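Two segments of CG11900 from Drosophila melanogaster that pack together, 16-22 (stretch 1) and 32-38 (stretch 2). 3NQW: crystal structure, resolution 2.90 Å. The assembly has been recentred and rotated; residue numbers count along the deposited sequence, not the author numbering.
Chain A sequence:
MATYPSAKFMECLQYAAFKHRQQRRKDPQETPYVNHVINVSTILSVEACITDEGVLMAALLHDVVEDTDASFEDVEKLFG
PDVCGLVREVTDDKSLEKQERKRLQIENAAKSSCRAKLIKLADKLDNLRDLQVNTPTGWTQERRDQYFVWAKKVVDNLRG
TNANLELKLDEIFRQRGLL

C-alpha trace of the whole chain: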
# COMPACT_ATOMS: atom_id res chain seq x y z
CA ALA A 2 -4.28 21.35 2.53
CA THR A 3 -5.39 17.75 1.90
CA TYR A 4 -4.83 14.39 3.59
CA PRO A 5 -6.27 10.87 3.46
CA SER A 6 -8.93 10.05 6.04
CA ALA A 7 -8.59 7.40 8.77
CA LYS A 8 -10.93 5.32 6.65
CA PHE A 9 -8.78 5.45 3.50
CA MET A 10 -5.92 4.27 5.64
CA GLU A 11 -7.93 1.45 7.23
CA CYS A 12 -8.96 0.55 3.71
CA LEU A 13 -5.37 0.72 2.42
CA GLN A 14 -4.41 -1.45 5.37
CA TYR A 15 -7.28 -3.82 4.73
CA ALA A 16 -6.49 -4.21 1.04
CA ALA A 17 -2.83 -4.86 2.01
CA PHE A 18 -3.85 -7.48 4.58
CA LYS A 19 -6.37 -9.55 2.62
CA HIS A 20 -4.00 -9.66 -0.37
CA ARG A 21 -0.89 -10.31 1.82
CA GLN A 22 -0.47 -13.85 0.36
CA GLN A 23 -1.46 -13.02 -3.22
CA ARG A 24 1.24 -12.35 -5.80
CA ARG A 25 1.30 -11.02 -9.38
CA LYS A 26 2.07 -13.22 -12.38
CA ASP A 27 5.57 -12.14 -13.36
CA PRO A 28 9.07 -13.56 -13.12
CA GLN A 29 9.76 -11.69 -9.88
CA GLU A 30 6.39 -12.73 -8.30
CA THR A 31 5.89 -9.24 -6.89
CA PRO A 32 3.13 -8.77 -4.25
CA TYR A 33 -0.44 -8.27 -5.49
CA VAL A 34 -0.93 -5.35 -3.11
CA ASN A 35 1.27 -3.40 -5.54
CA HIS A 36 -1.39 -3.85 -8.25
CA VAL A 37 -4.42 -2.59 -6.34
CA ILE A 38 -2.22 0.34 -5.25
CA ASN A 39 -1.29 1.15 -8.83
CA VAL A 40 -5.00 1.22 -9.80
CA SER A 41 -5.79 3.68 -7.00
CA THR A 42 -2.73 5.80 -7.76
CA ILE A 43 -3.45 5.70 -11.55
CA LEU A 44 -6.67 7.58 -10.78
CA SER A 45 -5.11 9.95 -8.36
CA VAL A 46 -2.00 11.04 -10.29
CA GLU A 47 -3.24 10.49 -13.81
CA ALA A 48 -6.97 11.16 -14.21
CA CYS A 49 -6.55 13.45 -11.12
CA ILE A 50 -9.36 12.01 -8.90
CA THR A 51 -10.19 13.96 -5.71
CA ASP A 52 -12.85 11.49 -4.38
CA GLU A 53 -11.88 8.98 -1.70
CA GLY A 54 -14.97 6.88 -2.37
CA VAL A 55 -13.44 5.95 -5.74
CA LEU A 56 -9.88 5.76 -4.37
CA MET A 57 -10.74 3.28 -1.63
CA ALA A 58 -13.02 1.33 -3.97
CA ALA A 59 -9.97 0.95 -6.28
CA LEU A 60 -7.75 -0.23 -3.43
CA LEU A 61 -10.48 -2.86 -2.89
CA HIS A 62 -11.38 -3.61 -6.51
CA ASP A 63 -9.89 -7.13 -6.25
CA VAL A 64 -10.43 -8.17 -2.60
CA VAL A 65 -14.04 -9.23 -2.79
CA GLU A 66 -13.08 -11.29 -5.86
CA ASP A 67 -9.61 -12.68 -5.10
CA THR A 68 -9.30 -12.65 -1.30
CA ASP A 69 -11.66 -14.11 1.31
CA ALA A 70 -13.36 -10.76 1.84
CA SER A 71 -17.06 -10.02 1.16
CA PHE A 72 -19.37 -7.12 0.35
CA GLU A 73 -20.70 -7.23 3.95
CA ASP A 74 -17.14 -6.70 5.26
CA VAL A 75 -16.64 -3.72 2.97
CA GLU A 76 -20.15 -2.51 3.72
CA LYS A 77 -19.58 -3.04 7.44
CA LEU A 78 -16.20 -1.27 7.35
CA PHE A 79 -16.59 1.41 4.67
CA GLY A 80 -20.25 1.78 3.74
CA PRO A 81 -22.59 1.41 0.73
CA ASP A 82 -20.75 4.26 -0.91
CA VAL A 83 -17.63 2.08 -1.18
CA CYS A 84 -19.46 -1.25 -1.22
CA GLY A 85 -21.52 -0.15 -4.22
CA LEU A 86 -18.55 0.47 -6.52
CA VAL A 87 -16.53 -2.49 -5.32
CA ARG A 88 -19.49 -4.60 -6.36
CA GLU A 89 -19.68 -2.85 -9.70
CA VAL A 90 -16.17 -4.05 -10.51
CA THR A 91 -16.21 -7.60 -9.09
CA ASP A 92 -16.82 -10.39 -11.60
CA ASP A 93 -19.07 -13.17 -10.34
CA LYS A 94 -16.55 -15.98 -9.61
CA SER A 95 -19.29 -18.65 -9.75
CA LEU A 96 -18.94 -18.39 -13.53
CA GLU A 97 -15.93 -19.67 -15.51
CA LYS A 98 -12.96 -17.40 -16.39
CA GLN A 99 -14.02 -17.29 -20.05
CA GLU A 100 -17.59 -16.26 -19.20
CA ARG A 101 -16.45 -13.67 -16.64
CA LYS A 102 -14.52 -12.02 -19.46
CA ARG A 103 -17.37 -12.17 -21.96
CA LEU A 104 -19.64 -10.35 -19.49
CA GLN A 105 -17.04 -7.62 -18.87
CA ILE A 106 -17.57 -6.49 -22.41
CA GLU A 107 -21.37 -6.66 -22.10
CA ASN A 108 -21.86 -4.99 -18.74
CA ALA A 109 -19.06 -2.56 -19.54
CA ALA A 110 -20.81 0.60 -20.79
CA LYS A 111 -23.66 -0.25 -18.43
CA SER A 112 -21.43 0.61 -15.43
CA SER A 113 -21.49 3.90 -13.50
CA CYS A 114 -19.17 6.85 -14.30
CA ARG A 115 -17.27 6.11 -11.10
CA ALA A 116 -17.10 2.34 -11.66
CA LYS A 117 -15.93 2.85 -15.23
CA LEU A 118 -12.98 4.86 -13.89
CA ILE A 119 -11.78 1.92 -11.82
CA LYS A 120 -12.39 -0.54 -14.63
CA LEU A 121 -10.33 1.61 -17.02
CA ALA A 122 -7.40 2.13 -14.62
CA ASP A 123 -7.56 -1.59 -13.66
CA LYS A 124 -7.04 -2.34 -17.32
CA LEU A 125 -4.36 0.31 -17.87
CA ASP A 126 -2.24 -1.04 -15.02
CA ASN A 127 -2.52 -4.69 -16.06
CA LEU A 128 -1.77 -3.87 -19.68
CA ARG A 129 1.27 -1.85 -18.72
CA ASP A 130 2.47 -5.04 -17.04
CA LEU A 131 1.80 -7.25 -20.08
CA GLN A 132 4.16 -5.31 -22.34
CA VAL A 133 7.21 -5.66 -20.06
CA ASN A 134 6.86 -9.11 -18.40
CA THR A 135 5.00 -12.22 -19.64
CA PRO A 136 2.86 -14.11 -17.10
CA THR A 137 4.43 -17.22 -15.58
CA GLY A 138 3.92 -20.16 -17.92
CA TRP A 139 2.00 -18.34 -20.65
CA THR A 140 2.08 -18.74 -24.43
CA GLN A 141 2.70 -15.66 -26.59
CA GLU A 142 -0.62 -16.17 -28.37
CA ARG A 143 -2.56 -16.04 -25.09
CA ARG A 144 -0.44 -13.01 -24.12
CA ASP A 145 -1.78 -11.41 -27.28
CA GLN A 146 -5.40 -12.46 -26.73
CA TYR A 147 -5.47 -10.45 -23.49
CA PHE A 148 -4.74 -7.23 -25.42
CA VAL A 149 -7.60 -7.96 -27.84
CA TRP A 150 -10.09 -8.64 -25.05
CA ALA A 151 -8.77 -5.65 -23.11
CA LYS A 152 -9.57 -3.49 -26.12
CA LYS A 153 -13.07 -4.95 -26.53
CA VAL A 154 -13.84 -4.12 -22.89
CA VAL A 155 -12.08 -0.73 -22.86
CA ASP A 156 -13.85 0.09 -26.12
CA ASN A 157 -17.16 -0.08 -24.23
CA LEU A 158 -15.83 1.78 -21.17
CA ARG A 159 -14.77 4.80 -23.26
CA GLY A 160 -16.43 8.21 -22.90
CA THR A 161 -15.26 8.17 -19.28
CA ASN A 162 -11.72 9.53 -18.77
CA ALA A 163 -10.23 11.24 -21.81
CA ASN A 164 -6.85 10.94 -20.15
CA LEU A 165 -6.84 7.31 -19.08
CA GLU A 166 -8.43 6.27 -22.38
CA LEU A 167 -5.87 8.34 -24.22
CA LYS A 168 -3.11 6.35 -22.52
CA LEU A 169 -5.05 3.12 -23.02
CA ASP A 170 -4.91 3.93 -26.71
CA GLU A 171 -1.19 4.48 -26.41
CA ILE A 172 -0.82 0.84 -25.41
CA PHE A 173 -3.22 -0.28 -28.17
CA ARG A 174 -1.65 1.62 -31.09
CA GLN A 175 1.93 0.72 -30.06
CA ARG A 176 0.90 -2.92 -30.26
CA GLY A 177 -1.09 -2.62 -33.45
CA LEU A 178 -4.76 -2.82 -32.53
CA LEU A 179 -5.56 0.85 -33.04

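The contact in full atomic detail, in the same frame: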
# COMPACT_ATOMS: atom_id res chain seq x y z
N ALA A 16 -6.85 -3.67 2.34
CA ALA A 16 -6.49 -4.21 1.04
C ALA A 16 -5.17 -4.98 1.19
O ALA A 16 -5.06 -6.14 0.82
CB ALA A 16 -6.34 -3.08 0.03
N ALA A 17 -4.17 -4.31 1.77
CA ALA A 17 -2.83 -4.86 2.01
C ALA A 17 -2.79 -6.16 2.82
O ALA A 17 -1.88 -6.98 2.66
CB ALA A 17 -1.98 -3.81 2.71
N PHE A 18 -3.76 -6.32 3.71
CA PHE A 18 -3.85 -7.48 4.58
C PHE A 18 -4.46 -8.70 3.89
O PHE A 18 -3.88 -9.78 3.90
CB PHE A 18 -4.70 -7.15 5.80
CG PHE A 18 -4.85 -8.29 6.73
CD1 PHE A 18 -3.73 -8.84 7.34
CD2 PHE A 18 -6.09 -8.87 6.96
CE1 PHE A 18 -3.84 -9.95 8.16
CE2 PHE A 18 -6.22 -9.99 7.79
CZ PHE A 18 -5.09 -10.53 8.39
N LYS A 19 -5.64 -8.49 3.31
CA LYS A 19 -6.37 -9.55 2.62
C LYS A 19 -5.55 -10.11 1.45
O LYS A 19 -5.57 -11.31 1.18
CB LYS A 19 -7.71 -8.99 2.11
CG LYS A 19 -8.62 -8.36 3.18
CD LYS A 19 -9.59 -9.36 3.82
CE LYS A 19 -8.92 -10.28 4.82
NZ LYS A 19 -9.91 -11.19 5.48
N HIS A 20 -4.82 -9.24 0.76
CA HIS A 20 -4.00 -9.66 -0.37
C HIS A 20 -2.62 -10.19 0.07
O HIS A 20 -1.96 -10.87 -0.71
CB HIS A 20 -3.79 -8.49 -1.34
CG HIS A 20 -4.99 -8.12 -2.16
ND1 HIS A 20 -5.49 -8.94 -3.16
CD2 HIS A 20 -5.76 -7.01 -2.17
CE1 HIS A 20 -6.51 -8.35 -3.74
NE2 HIS A 20 -6.70 -7.17 -3.16
N ARG A 21 -2.20 -9.91 1.30
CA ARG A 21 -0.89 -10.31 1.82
C ARG A 21 -0.21 -11.55 1.23
O ARG A 21 1.02 -11.56 1.06
CB ARG A 21 -0.95 -10.45 3.34
CG ARG A 21 -1.73 -11.63 3.86
CD ARG A 21 -1.60 -11.70 5.38
NE ARG A 21 -2.42 -12.75 6.00
CZ ARG A 21 -3.74 -12.87 5.84
NH1 ARG A 21 -4.39 -13.85 6.45
NH2 ARG A 21 -4.40 -12.03 5.07
N GLN A 22 -1.00 -12.58 0.92
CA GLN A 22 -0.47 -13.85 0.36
C GLN A 22 -0.49 -13.90 -1.17
O GLN A 22 0.25 -14.68 -1.78
CB GLN A 22 -1.28 -15.04 0.91
CG GLN A 22 -1.05 -15.36 2.39
CD GLN A 22 -2.10 -16.31 2.96
OE1 GLN A 22 -2.39 -17.36 2.38
NE2 GLN A 22 -2.68 -15.93 4.10
N PRO A 32 4.40 -8.76 -4.99
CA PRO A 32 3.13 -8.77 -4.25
C PRO A 32 1.92 -8.16 -4.98
O PRO A 32 2.06 -7.18 -5.68
CB PRO A 32 3.48 -8.01 -2.95
CG PRO A 32 4.69 -7.18 -3.31
CD PRO A 32 5.46 -8.09 -4.21
N TYR A 33 0.75 -8.76 -4.81
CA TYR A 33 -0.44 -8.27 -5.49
C TYR A 33 -0.90 -6.93 -4.95
O TYR A 33 -1.58 -6.17 -5.64
CB TYR A 33 -1.59 -9.29 -5.43
CG TYR A 33 -2.60 -9.11 -6.55
CD1 TYR A 33 -3.54 -8.09 -6.51
CD2 TYR A 33 -2.58 -9.93 -7.68
CE1 TYR A 33 -4.44 -7.89 -7.55
CE2 TYR A 33 -3.48 -9.74 -8.73
CZ TYR A 33 -4.41 -8.71 -8.66
OH TYR A 33 -5.30 -8.48 -9.68
N VAL A 34 -0.54 -6.63 -3.71
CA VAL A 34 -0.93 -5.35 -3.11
C VAL A 34 -0.43 -4.20 -3.98
O VAL A 34 -1.05 -3.14 -4.02
CB VAL A 34 -0.33 -5.19 -1.69
CG1 VAL A 34 -0.87 -3.92 -1.05
CG2 VAL A 34 -0.65 -6.43 -0.83
N ASN A 35 0.69 -4.42 -4.67
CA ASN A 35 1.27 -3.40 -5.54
C ASN A 35 0.34 -3.10 -6.72
O ASN A 35 0.37 -2.00 -7.27
CB ASN A 35 2.65 -3.87 -6.03
CG ASN A 35 3.73 -3.84 -4.94
OD1 ASN A 35 3.48 -4.19 -3.78
ND2 ASN A 35 4.94 -3.44 -5.32
N HIS A 36 -0.47 -4.07 -7.13
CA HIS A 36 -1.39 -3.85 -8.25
C HIS A 36 -2.55 -2.96 -7.79
O HIS A 36 -2.76 -1.88 -8.34
CB HIS A 36 -1.93 -5.19 -8.77
CG HIS A 36 -2.98 -5.08 -9.83
ND1 HIS A 36 -3.71 -3.93 -10.06
CD2 HIS A 36 -3.49 -6.01 -10.68
CE1 HIS A 36 -4.63 -4.17 -10.98
NE2 HIS A 36 -4.52 -5.42 -11.37
N VAL A 37 -3.30 -3.40 -6.78
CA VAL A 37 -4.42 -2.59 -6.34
C VAL A 37 -3.98 -1.16 -6.09
O VAL A 37 -4.70 -0.23 -6.45
CB VAL A 37 -5.14 -3.20 -5.11
CG1 VAL A 37 -5.71 -4.57 -5.48
CG2 VAL A 37 -4.18 -3.33 -3.94
N ILE A 38 -2.79 -0.99 -5.50
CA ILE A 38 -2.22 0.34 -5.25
C ILE A 38 -2.07 1.08 -6.58
O ILE A 38 -2.54 2.20 -6.72
CB ILE A 38 -0.81 0.27 -4.59
CG1 ILE A 38 -0.90 -0.30 -3.18
CG2 ILE A 38 -0.19 1.67 -4.49
CD1 ILE A 38 0.45 -0.31 -2.46

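A single polar ring, that of His-20, does most of the work for stretch 1, yet no hydrogen bond crosses between the two stretches: His-20 meets Tyr-33, Val-34 and Val-37 by packing alone. It gives up 77 Å² to the other stretch, more than any other residue here, in a small contact that buries 265 Å² with both sides summed. Its CA-to-CB bond points toward stretch 2, and chi1 is -73° (m). At the far side of the ring, NE2 of His-20 lies 3.6 Å from CG1 of Val-37, whose own CA-to-CB bond points back toward stretch 1. On another side, ND1 of His-20 comes within 4.0 Å of CD1 of Tyr-33. The His-20 and Tyr-33 rings are nearly parallel, their planes 17° apart, but they are slid past each other with centroids 5.4 Å apart, so they barely overlap and the pair is an offset neighbour contact, not a full stack. ND1 of His-20 also has a hydrogen-bond partner just outside the stretches, and OH of Tyr-33 is bonded elsewhere in the structure, so neither polar atom depends on this contact.

Val-34 is the hub on the other side, with 67 Å² of its surface covered by stretch 1. Its chi1 is t; both methyl groups touch Ala-17, and CG2 also reaches His-20. CG1 of Val-34 sits 3.9 Å from CB of Ala-17, an apolar contact, while CG2 of Val-34 lies 3.7 Å from the backbone O of Ala-17 and 3.8 Å from CB of His-20. The small side chain of Ala-17 accompanies a close backbone approach: CA of Ala-17 and CA of Val-34 are 5.5 Å apart, the nearest such pair.

Local backbone bonds order the chain around the contact. In stretch 1, N of His-20 donates to O of Ala-16 at 3.1 Å. In stretch 2, N of His-36 bonds to O of Tyr-33 at 2.8 Å, and N of Ile-38 to O of Val-34 at 3.1 Å; the bond from N of Val-37 to O of Tyr-33, at 3.5 Å, is weak. Val-34 and Val-37, three residues apart in the sequence, both reach His-20, through its CB and its ring respectively. Phe-18 and Gln-22 direct their CA-to-CB bonds away from stretch 2 and take no part, while Asn-35 and His-36 lie out of reach of stretch 1.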